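Local coordinates for pyruvate kinase 1 (Trypanosoma brucei brucei, PDB 4KCT), which catalyses phosphoryl transfer from phosphoenolpyruvate to ADP, giving pyruvate and ATP in glycolysis, and has an intrinsic decarboxylase activity as well, at residues E378-S383 and L409-Y413; A394-L400 and D475-H481; Y470-G474 and L495-P499. All blocks are in the same frame, centred on the assembly; numbering follows the deposited sequence.

Contact 1 (E378-S383 and L409-Y413)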
loop_
_atom_site.group_PDB
_atom_site.type_symbol
_atom_site.label_atom_id
_atom_site.label_comp_id
_atom_site.label_asym_id
_atom_site.label_seq_id
_atom_site.Cartn_x
_atom_site.Cartn_y
_atom_site.Cartn_z
ATOM N N GLU A 378 -11.147 14.557 -20.675
ATOM C CA GLU A 378 -9.791 14.853 -21.148
ATOM C C GLU A 378 -8.722 14.472 -20.114
ATOM O O GLU A 378 -7.625 14.043 -20.466
ATOM C CB GLU A 378 -9.632 16.310 -21.606
ATOM C CG GLU A 378 -9.843 17.326 -20.515
ATOM C CD GLU A 378 -11.288 17.812 -20.457
ATOM O OE1 GLU A 378 -11.494 19.028 -20.280
ATOM O OE2 GLU A 378 -12.216 16.994 -20.670
ATOM N N GLU A 379 -9.070 14.559 -18.836
ATOM C CA GLU A 379 -8.099 14.183 -17.821
ATOM C C GLU A 379 -7.946 12.670 -17.651
ATOM O O GLU A 379 -6.826 12.179 -17.530
ATOM C CB GLU A 379 -8.369 14.862 -16.476
ATOM C CG GLU A 379 -7.256 14.566 -15.484
ATOM C CD GLU A 379 -7.145 15.609 -14.371
ATOM O OE1 GLU A 379 -8.067 16.436 -14.227
ATOM O OE2 GLU A 379 -6.185 15.525 -13.587
ATOM N N ALA A 380 -9.056 11.933 -17.685
ATOM C CA ALA A 380 -8.989 10.470 -17.860
ATOM C C ALA A 380 -8.161 10.051 -19.073
ATOM O O ALA A 380 -7.317 9.129 -18.991
ATOM C CB ALA A 380 -10.381 9.878 -17.925
ATOM N N VAL A 381 -8.362 10.730 -20.196
ATOM C CA VAL A 381 -7.582 10.408 -21.407
ATOM C C VAL A 381 -6.072 10.672 -21.184
ATOM O O VAL A 381 -5.214 9.821 -21.500
ATOM C CB VAL A 381 -8.121 11.176 -22.653
ATOM C CG1 VAL A 381 -7.101 11.152 -23.805
ATOM C CG2 VAL A 381 -9.467 10.564 -23.112
ATOM N N CYS A 382 -5.743 11.849 -20.655
ATOM C CA CYS A 382 -4.346 12.183 -20.450
ATOM C C CYS A 382 -3.671 11.293 -19.414
ATOM O O CYS A 382 -2.510 10.856 -19.596
ATOM C CB CYS A 382 -4.165 13.686 -20.148
ATOM S SG CYS A 382 -4.582 14.730 -21.604
ATOM N N SER A 383 -4.361 11.020 -18.322
ATOM C CA SER A 383 -3.781 10.170 -17.292
ATOM C C SER A 383 -3.628 8.712 -17.747
ATOM O O SER A 383 -2.580 8.096 -17.517
ATOM C CB SER A 383 -4.572 10.253 -15.986
ATOM O OG SER A 383 -5.801 9.597 -16.089
ATOM N N LEU A 409 -1.734 19.001 -18.960
ATOM C CA LEU A 409 -2.491 17.903 -18.373
ATOM C C LEU A 409 -1.740 16.566 -18.454
ATOM O O LEU A 409 -1.808 15.757 -17.539
ATOM C CB LEU A 409 -3.866 17.786 -19.060
ATOM C CG LEU A 409 -5.004 17.087 -18.316
ATOM C CD1 LEU A 409 -5.121 17.576 -16.852
ATOM C CD2 LEU A 409 -6.323 17.323 -19.084
ATOM N N ILE A 410 -1.062 16.322 -19.555
ATOM C CA ILE A 410 -0.164 15.164 -19.649
ATOM C C ILE A 410 1.056 15.276 -18.744
ATOM O O ILE A 410 1.375 14.343 -18.002
ATOM C CB ILE A 410 0.303 14.942 -21.082
ATOM C CG1 ILE A 410 -0.909 14.566 -21.967
ATOM C CG2 ILE A 410 1.385 13.849 -21.134
ATOM C CD1 ILE A 410 -0.540 14.441 -23.444
ATOM N N SER A 411 1.685 16.449 -18.736
ATOM C CA SER A 411 2.827 16.684 -17.828
ATOM C C SER A 411 2.440 16.527 -16.354
ATOM O O SER A 411 3.249 16.088 -15.527
ATOM C CB SER A 411 3.436 18.083 -18.073
ATOM O OG SER A 411 4.597 18.269 -17.250
ATOM N N LYS A 412 1.189 16.841 -16.028
ATOM C CA LYS A 412 0.720 16.717 -14.653
ATOM C C LYS A 412 0.973 15.274 -14.142
ATOM O O LYS A 412 1.254 15.064 -12.950
ATOM C CB LYS A 412 -0.781 17.041 -14.593
ATOM C CG LYS A 412 -1.462 16.612 -13.316
ATOM C CD LYS A 412 -2.941 17.061 -13.326
ATOM C CE LYS A 412 -3.595 16.742 -11.980
ATOM N NZ LYS A 412 -5.008 17.213 -11.942
ATOM N N TYR A 413 0.855 14.291 -15.033
ATOM C CA TYR A 413 0.985 12.876 -14.626
ATOM C C TYR A 413 2.411 12.347 -14.742
ATOM O O TYR A 413 2.681 11.192 -14.399
ATOM C CB TYR A 413 -0.024 11.985 -15.374
ATOM C CG TYR A 413 -1.430 12.213 -14.868
ATOM C CD1 TYR A 413 -1.835 11.664 -13.633
ATOM C CD2 TYR A 413 -2.214 13.231 -15.410
ATOM C CE1 TYR A 413 -3.092 11.957 -13.092
ATOM C CE2 TYR A 413 -3.436 13.580 -14.830
ATOM C CZ TYR A 413 -3.850 12.953 -13.659
ATOM O OH TYR A 413 -5.040 13.328 -13.062
#
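Helix 377-392 and the end of helix 405-412 come closest at Cys382 and Ile410, whose CA atoms lie 5.2 Å apart, and the chain leaving the second helix brings Tyr413 beside Ser383. The small side chain of Cys382 suits so short a spacing: its SG rests on CG1 of Ile410 at 3.7 Å, while its CB meets CG of Leu409. Leu409 spreads its two methyls across the first helix, CD2 against CG of Glu378 and CD1 against CG and CD of Glu379. The carboxylate of Glu378 turns to Arg405 in a salt bridge. These helices flank strand 396-400 in the chain, in the alpha/beta domain that binds the sugar bisphosphate effector, and Ile410 reaches on to Met397 and Val399 of that strand. Beside this apolar patch one oxygen, Glu379 OE2, takes two donors. Lys412 NZ, fully extended and also bonded to Gln371, forms a salt bridge with Glu379 OE2 at 2.6 Å from the syn side, and Tyr413 OH donates to it at 2.5 Å from the anti side, both somewhat out of the carboxylate plane. With CG trans to the backbone N (chi1 -174°), Glu379 reaches across to both. The carboxylate and phenol ring are turned 70° apart. Over one ring face sits Ser383 CB, 3.5 Å from the centroid of the Tyr413 ring, a CH-pi contact almost on the ring normal.

Contact 2 (A394-L400 and D475-H481). With FDP (2,6-di-O-phosphono-beta-D-fructofuranose), chain F.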
loop_
_atom_site.group_PDB
_atom_site.type_symbol
_atom_site.label_atom_id
_atom_site.label_comp_id
_atom_site.label_asym_id
_atom_site.label_seq_id
_atom_site.Cartn_x
_atom_site.Cartn_y
_atom_site.Cartn_z
ATOM N N ALA A 394 7.068 3.533 -23.715
ATOM C CA ALA A 394 7.107 4.470 -24.838
ATOM C C ALA A 394 8.324 5.383 -24.690
ATOM O O ALA A 394 8.629 5.829 -23.587
ATOM C CB ALA A 394 5.835 5.307 -24.868
ATOM N N LYS A 395 8.952 5.750 -25.812
ATOM C CA LYS A 395 10.081 6.695 -25.759
ATOM C C LYS A 395 9.650 8.159 -25.873
ATOM O O LYS A 395 10.406 9.079 -25.503
ATOM C CB LYS A 395 11.126 6.348 -26.825
ATOM C CG LYS A 395 11.816 5.026 -26.536
ATOM C CD LYS A 395 13.144 4.902 -27.241
ATOM C CE LYS A 395 13.834 3.626 -26.819
ATOM N NZ LYS A 395 14.802 3.181 -27.862
ATOM N N ALA A 396 8.424 8.372 -26.322
ATOM C CA ALA A 396 7.862 9.718 -26.325
ATOM C C ALA A 396 6.357 9.684 -26.294
ATOM O O ALA A 396 5.733 8.688 -26.680
ATOM C CB ALA A 396 8.352 10.515 -27.560
ATOM N N MET A 397 5.771 10.818 -25.941
ATOM C CA MET A 397 4.361 11.032 -26.150
ATOM C C MET A 397 4.227 12.228 -27.068
ATOM O O MET A 397 5.143 13.047 -27.164
ATOM C CB MET A 397 3.683 11.321 -24.811
ATOM C CG MET A 397 3.865 10.181 -23.788
ATOM S SD MET A 397 2.983 10.533 -22.241
ATOM C CE MET A 397 1.260 10.443 -22.787
ATOM N N LEU A 398 3.095 12.323 -27.740
ATOM C CA LEU A 398 2.834 13.398 -28.677
ATOM C C LEU A 398 1.415 13.885 -28.396
ATOM O O LEU A 398 0.503 13.067 -28.273
ATOM C CB LEU A 398 2.927 12.843 -30.114
ATOM C CG LEU A 398 2.500 13.730 -31.286
ATOM C CD1 LEU A 398 3.262 15.031 -31.261
ATOM C CD2 LEU A 398 2.813 12.976 -32.579
ATOM N N VAL A 399 1.240 15.197 -28.214
ATOM C CA VAL A 399 -0.085 15.760 -27.934
ATOM C C VAL A 399 -0.307 16.998 -28.812
ATOM O O VAL A 399 0.626 17.771 -29.049
ATOM C CB VAL A 399 -0.251 16.138 -26.425
ATOM C CG1 VAL A 399 0.821 17.155 -25.981
ATOM C CG2 VAL A 399 -1.679 16.646 -26.124
ATOM N N LEU A 400 -1.502 17.108 -29.394
ATOM C CA LEU A 400 -1.902 18.360 -30.085
ATOM C C LEU A 400 -2.538 19.312 -29.083
ATOM O O LEU A 400 -3.475 18.933 -28.370
ATOM C CB LEU A 400 -2.906 18.061 -31.211
ATOM C CG LEU A 400 -2.288 17.639 -32.561
ATOM C CD1 LEU A 400 -1.212 16.587 -32.355
ATOM C CD2 LEU A 400 -3.373 17.126 -33.511
ATOM N N ASP A 475 9.904 2.372 -32.792
ATOM C CA ASP A 475 9.553 2.711 -31.395
ATOM C C ASP A 475 8.059 3.033 -31.286
ATOM O O ASP A 475 7.488 3.694 -32.175
ATOM C CB ASP A 475 10.380 3.907 -30.875
ATOM C CG ASP A 475 11.885 3.542 -30.641
ATOM O OD1 ASP A 475 12.191 2.356 -30.416
ATOM O OD2 ASP A 475 12.744 4.435 -30.748
ATOM N N VAL A 476 7.490 2.744 -30.114
ATOM C CA VAL A 476 6.115 3.148 -29.814
ATOM C C VAL A 476 6.067 4.597 -29.317
ATOM O O VAL A 476 6.849 4.992 -28.471
ATOM C CB VAL A 476 5.463 2.236 -28.757
ATOM C CG1 VAL A 476 3.954 2.510 -28.678
ATOM C CG2 VAL A 476 5.706 0.792 -29.090
ATOM N N VAL A 477 5.100 5.369 -29.817
ATOM C CA VAL A 477 4.827 6.712 -29.296
ATOM C C VAL A 477 3.355 6.778 -28.911
ATOM O O VAL A 477 2.515 6.179 -29.585
ATOM C CB VAL A 477 5.101 7.777 -30.363
ATOM C CG1 VAL A 477 4.622 9.148 -29.894
ATOM C CG2 VAL A 477 6.587 7.840 -30.661
ATOM N N VAL A 478 3.050 7.398 -27.772
ATOM C CA VAL A 478 1.652 7.543 -27.347
ATOM C C VAL A 478 1.142 8.889 -27.840
ATOM O O VAL A 478 1.744 9.931 -27.549
ATOM C CB VAL A 478 1.497 7.446 -25.808
ATOM C CG1 VAL A 478 -0.000 7.589 -25.420
ATOM C CG2 VAL A 478 2.074 6.105 -25.304
ATOM N N VAL A 479 0.044 8.873 -28.596
ATOM C CA VAL A 479 -0.400 10.062 -29.344
ATOM C C VAL A 479 -1.793 10.454 -28.859
ATOM O O VAL A 479 -2.725 9.657 -28.926
ATOM C CB VAL A 479 -0.474 9.779 -30.846
ATOM C CG1 VAL A 479 -0.950 11.013 -31.621
ATOM C CG2 VAL A 479 0.877 9.285 -31.356
ATOM N N VAL A 480 -1.935 11.701 -28.437
ATOM C CA VAL A 480 -3.161 12.162 -27.797
ATOM C C VAL A 480 -3.700 13.366 -28.584
ATOM O O VAL A 480 -2.982 14.360 -28.791
ATOM C CB VAL A 480 -2.885 12.602 -26.344
ATOM C CG1 VAL A 480 -4.143 13.240 -25.717
ATOM C CG2 VAL A 480 -2.378 11.405 -25.503
ATOM N N HIS A 481 -4.955 13.276 -29.016
ATOM C CA HIS A 481 -5.679 14.429 -29.592
ATOM C C HIS A 481 -7.145 14.077 -29.653
ATOM O O HIS A 481 -7.570 13.128 -28.995
ATOM C CB HIS A 481 -5.133 14.817 -30.984
ATOM C CG HIS A 481 -5.039 13.659 -31.964
ATOM N ND1 HIS A 481 -6.131 13.147 -32.616
ATOM C CD2 HIS A 481 -3.928 12.986 -32.476
ATOM C CE1 HIS A 481 -5.726 12.158 -33.456
ATOM N NE2 HIS A 481 -4.386 12.081 -33.401
HETATM P P1 FDP F . -7.923 20.594 -32.781
HETATM O O1P FDP F . -7.566 19.263 -33.410
HETATM O O2P FDP F . -6.866 21.639 -33.031
HETATM O O3P FDP F . -9.354 21.050 -33.011
HETATM O O1 FDP F . -10.670 20.490 -30.759
HETATM C C1 FDP F . -9.967 19.244 -30.776
HETATM C C2 FDP F . -8.543 19.482 -30.290
HETATM O O2 FDP F . -7.800 20.376 -31.165
HETATM C C3 FDP F . -7.761 18.187 -30.091
HETATM O O3 FDP F . -7.338 17.622 -31.329
HETATM C C4 FDP F . -6.580 18.699 -29.284
HETATM O O4 FDP F . -5.840 17.650 -28.635
HETATM C C5 FDP F . -7.285 19.610 -28.290
HETATM O O5 FDP F . -8.526 20.042 -28.960
HETATM C C6 FDP F . -6.412 20.806 -27.933
HETATM O O6 FDP F . -6.983 21.439 -26.785
HETATM P P2 FDP F . -6.103 22.525 -25.968
HETATM O O4P FDP F . -4.945 21.715 -25.362
HETATM O O5P FDP F . -5.685 23.504 -27.020
HETATM O O6P FDP F . -7.052 23.065 -24.926
HETATM O O HOH W 1 9.207 4.077 -27.734
#
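Ala396, Leu398 and Leu400 exchange backbone hydrogen bonds with Val478 and Val480 as parallel strands, their short segments inclined by 18°. Val478 and Val480 each donate and accept. Val478 N bonds Ala396 O at 3.2 Å, and Val478 O in turn accepts from Leu398 N at 2.8 Å; next, Val480 N meets Leu398 O at 2.8 Å and Leu400 N reaches Val480 O. CA-H...O contacts lie between these bonds, as from Val399 CA to Val480 O. Near the start, Lys395 N makes only a weak direct bond to Val476 O, and a water bridges the same two atoms.

Apolar packing follows the register. On one face Met397 lies alongside Val478, pointing the same way, and its bent end (chi3 68°) brings CE to CG1 of Val478 at 4.1 Å. Val399 meets Val480 on this face; on the other, Leu398 CB touches Val477 and Val479. Beta-branched valines suit such extended backbone and fill the space close to it.

Charged and ligand contacts stand at opposite ends. Lys395 NZ and Asp475 OD1 form a long salt bridge of 3.7 Å, although Asp475 is held more firmly by Ser472 N. At the C-terminal end, where ligands commonly bind in parallel alpha/beta folds, the effector's O4 donates to Leu400 O at 2.7 Å, and His481, bonded to Arg494, packs its CB against Leu400 CD2.

Helices 377-392 and 405-412 cover the Met397-Val399 face, while strands 419-423 and 492-497 flank the pair in the sheet.

Contact 3 (Y470-G474 and L495-P499)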
loop_
_atom_site.group_PDB
_atom_site.type_symbol
_atom_site.label_atom_id
_atom_site.label_comp_id
_atom_site.label_asym_id
_atom_site.label_seq_id
_atom_site.Cartn_x
_atom_site.Cartn_y
_atom_site.Cartn_z
ATOM N N TYR A 470 14.423 11.647 -30.218
ATOM C CA TYR A 470 13.621 11.129 -29.101
ATOM C C TYR A 470 13.226 9.674 -29.319
ATOM O O TYR A 470 13.144 8.882 -28.370
ATOM C CB TYR A 470 12.376 11.995 -28.891
ATOM C CG TYR A 470 12.707 13.420 -28.502
ATOM C CD1 TYR A 470 13.541 13.689 -27.427
ATOM C CD2 TYR A 470 12.279 14.499 -29.276
ATOM C CE1 TYR A 470 13.821 15.001 -27.043
ATOM C CE2 TYR A 470 12.666 15.802 -28.970
ATOM C CZ TYR A 470 13.404 16.043 -27.824
ATOM O OH TYR A 470 13.754 17.328 -27.490
ATOM N N ALA A 471 13.042 9.303 -30.576
ATOM C CA ALA A 471 12.594 7.970 -30.902
ATOM C C ALA A 471 12.975 7.670 -32.350
ATOM O O ALA A 471 13.156 8.577 -33.150
ATOM C CB ALA A 471 11.079 7.877 -30.714
ATOM N N SER A 472 13.108 6.399 -32.684
ATOM C CA SER A 472 13.308 6.043 -34.069
ATOM C C SER A 472 12.327 5.021 -34.592
ATOM O O SER A 472 11.471 4.521 -33.865
ATOM C CB SER A 472 14.740 5.604 -34.332
ATOM O OG SER A 472 15.337 5.056 -33.186
ATOM N N THR A 473 12.470 4.716 -35.869
ATOM C CA THR A 473 11.633 3.764 -36.542
ATOM C C THR A 473 11.441 2.535 -35.679
ATOM O O THR A 473 12.387 2.050 -35.075
ATOM C CB THR A 473 12.285 3.385 -37.894
ATOM O OG1 THR A 473 12.328 4.559 -38.714
ATOM C CG2 THR A 473 11.478 2.295 -38.609
ATOM N N GLY A 474 10.191 2.103 -35.538
ATOM C CA GLY A 474 9.882 0.905 -34.754
ATOM C C GLY A 474 9.628 1.164 -33.274
ATOM O O GLY A 474 9.212 0.281 -32.569
ATOM N N LEU A 495 -1.606 4.230 -29.561
ATOM C CA LEU A 495 -0.201 3.827 -29.598
ATOM C C LEU A 495 0.183 3.621 -31.043
ATOM O O LEU A 495 -0.430 2.820 -31.725
ATOM C CB LEU A 495 0.022 2.517 -28.844
ATOM C CG LEU A 495 -0.413 2.434 -27.381
ATOM C CD1 LEU A 495 0.466 1.483 -26.569
ATOM C CD2 LEU A 495 -0.483 3.789 -26.742
ATOM N N ILE A 496 1.201 4.339 -31.497
ATOM C CA ILE A 496 1.631 4.284 -32.889
ATOM C C ILE A 496 3.104 3.883 -32.932
ATOM O O ILE A 496 3.899 4.367 -32.125
ATOM C CB ILE A 496 1.449 5.662 -33.542
ATOM C CG1 ILE A 496 -0.046 5.963 -33.659
ATOM C CG2 ILE A 496 2.095 5.705 -34.929
ATOM C CD1 ILE A 496 -0.333 7.392 -34.066
ATOM N N TYR A 497 3.455 2.959 -33.819
ATOM C CA TYR A 497 4.860 2.677 -34.097
ATOM C C TYR A 497 5.401 3.668 -35.124
ATOM O O TYR A 497 4.821 3.835 -36.198
ATOM C CB TYR A 497 5.031 1.262 -34.657
ATOM C CG TYR A 497 4.828 0.201 -33.654
ATOM C CD1 TYR A 497 3.588 -0.406 -33.500
ATOM C CD2 TYR A 497 5.862 -0.181 -32.807
ATOM C CE1 TYR A 497 3.394 -1.391 -32.550
ATOM C CE2 TYR A 497 5.668 -1.120 -31.824
ATOM C CZ TYR A 497 4.443 -1.735 -31.703
ATOM O OH TYR A 497 4.283 -2.727 -30.770
ATOM N N LEU A 498 6.576 4.215 -34.861
ATOM C CA LEU A 498 7.203 5.110 -35.825
ATOM C C LEU A 498 7.561 4.364 -37.069
ATOM O O LEU A 498 8.147 3.283 -36.994
ATOM C CB LEU A 498 8.447 5.739 -35.255
ATOM C CG LEU A 498 8.187 6.886 -34.317
ATOM C CD1 LEU A 498 9.511 7.304 -33.718
ATOM C CD2 LEU A 498 7.554 8.040 -35.060
ATOM N N PRO A 499 7.140 4.896 -38.220
ATOM C CA PRO A 499 7.454 4.298 -39.520
ATOM C C PRO A 499 8.919 4.529 -39.905
ATOM O O PRO A 499 9.614 5.407 -39.349
ATOM C CB PRO A 499 6.518 5.039 -40.483
ATOM C CG PRO A 499 6.249 6.355 -39.825
ATOM C CD PRO A 499 6.350 6.140 -38.338
ATOM O OXT PRO A 499 9.458 3.795 -40.734
#
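Pro499 O, one oxygen of the C-terminal carboxylate, accepts Thr473 OG1 at 2.9 Å and also a bond from Lys466 NZ. The hydroxyl approaches from above the carbonyl plane, 38° out of it. Thr473 also bonds Lys466, and its methyl CG2, placed trans to the backbone N (chi1 of OG1 -64°), merely packs against OXT of Pro499 at 3.3 Å. One residue on, Gly474 N donates to Leu498 O at 2.8 Å, nearly straight at the hydrogen (169°) though somewhat tilted from the carbonyl plane. Gly474 is the second central residue of a type II turn, the usual place for glycine, since a CB would jam against the preceding carbonyl. The loop lies between helix 455-467 and strand 476-481, and here it joins the tail of the antiparallel strand 492-497, outermost in this chain's sheet, whose Leu495 bonds to the second subunit. Leu498 turns inward: its CD1 presses on Ala471 CB at 3.4 Å, tighter than usual, and also touches Ser472 O, while Leu462 of helix 455-467 packs on the same side chain. The small methyl of Ala471 suits so close a fit. Tyr497, packed on Pro377 of the second subunit, presents its ring edge to Gly474 O, CD2 at 3.4 Å in the ring plane.

All three contacts belong to the C-terminal domain. Contacts 1 and 2 have centres about 13 Å apart and touch, as helices 377-392 and 405-412 both pack on the strand that joins them; Val381 CG1 also lies against Val480 CG1. Contacts 2 and 3, about 9 Å apart between centres, share the sheet: strands 476-481 and 492-497 are antiparallel neighbours, linked by probable hydrogen bonds such as Val477 N to Ile496 O. Contacts 1 and 3 do not touch, but each reaches the second subunit. Along the chain contact 1 interleaves with contact 2, and contact 2 with contact 3. The effector-binding strand ends are thereby connected to the subunit interface through helix 377-392 and strand 492-497, which both meet the second subunit.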